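Local coordinates for protein dihydrophenazinedicarboxylate synthase (Burkholderia, PDB 4HMW) that catalyses FMN-dependent oxidations by molecular oxygen in the last steps of building the phenazine core, an antibiotic scaffold, at residues B[29-32]-B[33-36]. Residues are numbered along the deposited sequence; the frame is centred on the assembly and turned at random. Where two conformers were deposited one is given.
Sequences EPIT and LLKR
P30 and L34 are joined through the backbone at the first turn of helix 30-43. The carbonyl O of P30 lies 2.9 Å from L34 N in a bond that is almost straight (N-H...O 166°), and it also takes a weak second bond from L33 N. The i to i+4 pattern then repeats: K35 N donates to I31 O at 3.0 Å, and R36 N to T32 O at 3.1 Å. These last two donors approach tilted out of their carbonyl planes.

The apolar contacts run at two spacings, i to i+3 for I31 with L34 and i to i+4 for I31 with K35. I31 is modelled in two conformers; in the one described here it projects in the same direction as L34, flank to flank, with I31 CD1 3.9 Å from L34 CD2. With CG1 near the backbone N (chi1 -64°), the I31 CG2 methyl is left opposite that N and meets the aliphatic CE of the extended K35 chain at 3.9 Å. Both I31 and L34 also rest on I73 of strand 63-74, while L33 reaches F187 and L199 of strands 184-189 and 197-204.

On the outer side, T32 and R36 run alongside each other. The T32 methyl CG2 comes within 3.8 Å of R36 NH2, meeting the guanidinium obliquely, and R36 CG packs 3.4 Å from T32 O. The charge of R36 is directed elsewhere, its NH1 forming a salt bridge with E22.

The helix start is thus amphipathic: P30, I31, L33 and L34 are buried, largely against the antiparallel sheet of this FMN-binding fold, whereas R36 ties the outer face to the preceding N-terminal segment electrostatically.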
loop_
_atom_site.group_PDB
_atom_site.type_symbol
_atom_site.label_atom_id
_atom_site.label_comp_id
_atom_site.label_asym_id
_atom_site.label_seq_id
_atom_site.Cartn_x
_atom_site.Cartn_y
_atom_site.Cartn_z
ATOM N N GLU B 29 -1.606 24.177 -0.423
ATOM C CA GLU B 29 -2.443 23.011 -0.083
ATOM C C GLU B 29 -1.932 21.770 -0.796
ATOM O O GLU B 29 -1.690 21.803 -1.989
ATOM C CB GLU B 29 -3.899 23.242 -0.529
ATOM C CG GLU B 29 -4.578 24.421 0.099
ATOM C CD GLU B 29 -5.376 24.051 1.321
ATOM O OE1 GLU B 29 -5.378 22.852 1.693
ATOM O OE2 GLU B 29 -6.016 24.956 1.913
ATOM N N PRO B 30 -1.795 20.663 -0.085
ATOM C CA PRO B 30 -1.222 19.473 -0.747
ATOM C C PRO B 30 -2.150 18.866 -1.825
ATOM O O PRO B 30 -1.687 18.285 -2.805
ATOM C CB PRO B 30 -0.960 18.517 0.408
ATOM C CG PRO B 30 -1.914 18.948 1.491
ATOM C CD PRO B 30 -2.028 20.443 1.357
ATOM N N ILE B 31 -3.465 19.032 -1.694
ATOM C CA ILE B 31 -4.350 18.456 -2.697
ATOM C C ILE B 31 -4.071 19.041 -4.079
ATOM O O ILE B 31 -4.202 18.348 -5.096
ATOM C CB ILE B 31 -5.822 18.652 -2.335
ATOM C CG1 ILE B 31 -6.164 17.897 -1.047
ATOM C CG2 ILE B 31 -6.689 18.155 -3.427
ATOM C CD1 ILE B 31 -6.051 16.387 -1.147
ATOM N N THR B 32 -3.660 20.311 -4.117
ATOM C CA THR B 32 -3.304 20.951 -5.382
ATOM C C THR B 32 -2.167 20.164 -6.056
ATOM O O THR B 32 -2.196 19.928 -7.262
ATOM C CB THR B 32 -2.844 22.408 -5.154
ATOM O OG1 THR B 32 -3.913 23.161 -4.566
ATOM C CG2 THR B 32 -2.396 23.078 -6.444
ATOM N N LEU B 33 -1.177 19.748 -5.264
ATOM C CA LEU B 33 -0.012 19.040 -5.792
ATOM C C LEU B 33 -0.398 17.606 -6.161
ATOM O O LEU B 33 0.053 17.072 -7.169
ATOM C CB LEU B 33 1.140 19.053 -4.778
ATOM C CG LEU B 33 2.468 18.450 -5.228
ATOM C CD1 LEU B 33 2.952 19.124 -6.491
ATOM C CD2 LEU B 33 3.555 18.518 -4.142
ATOM N N LEU B 34 -1.258 16.995 -5.351
ATOM C CA LEU B 34 -1.768 15.666 -5.680
ATOM C C LEU B 34 -2.425 15.654 -7.052
ATOM O O LEU B 34 -2.170 14.776 -7.866
ATOM C CB LEU B 34 -2.748 15.195 -4.598
ATOM C CG LEU B 34 -3.571 13.932 -4.834
ATOM C CD1 LEU B 34 -2.666 12.744 -5.044
ATOM C CD2 LEU B 34 -4.537 13.722 -3.624
ATOM N N LYS B 35 -3.273 16.633 -7.310
ATOM C CA LYS B 35 -3.928 16.699 -8.606
ATOM C C LYS B 35 -2.953 16.921 -9.746
ATOM O O LYS B 35 -3.137 16.372 -10.846
ATOM C CB LYS B 35 -5.021 17.753 -8.619
ATOM C CG LYS B 35 -6.204 17.427 -7.714
ATOM C CD LYS B 35 -7.318 18.493 -7.851
ATOM C CE LYS B 35 -8.458 18.153 -6.940
ATOM N NZ LYS B 35 -9.382 19.287 -6.784
ATOM N N ARG B 36 -1.933 17.742 -9.505
ATOM C CA ARG B 36 -0.955 18.009 -10.561
ATOM C C ARG B 36 -0.213 16.728 -10.896
ATOM O O ARG B 36 -0.012 16.396 -12.063
ATOM C CB ARG B 36 0.049 19.075 -10.122
ATOM C CG ARG B 36 -0.454 20.501 -10.180
ATOM C CD ARG B 36 0.686 21.485 -9.863
ATOM N NE ARG B 36 0.142 22.761 -9.426
ATOM C CZ ARG B 36 0.843 23.709 -8.825
ATOM N NH1 ARG B 36 2.133 23.526 -8.602
ATOM N NH2 ARG B 36 0.240 24.845 -8.454
#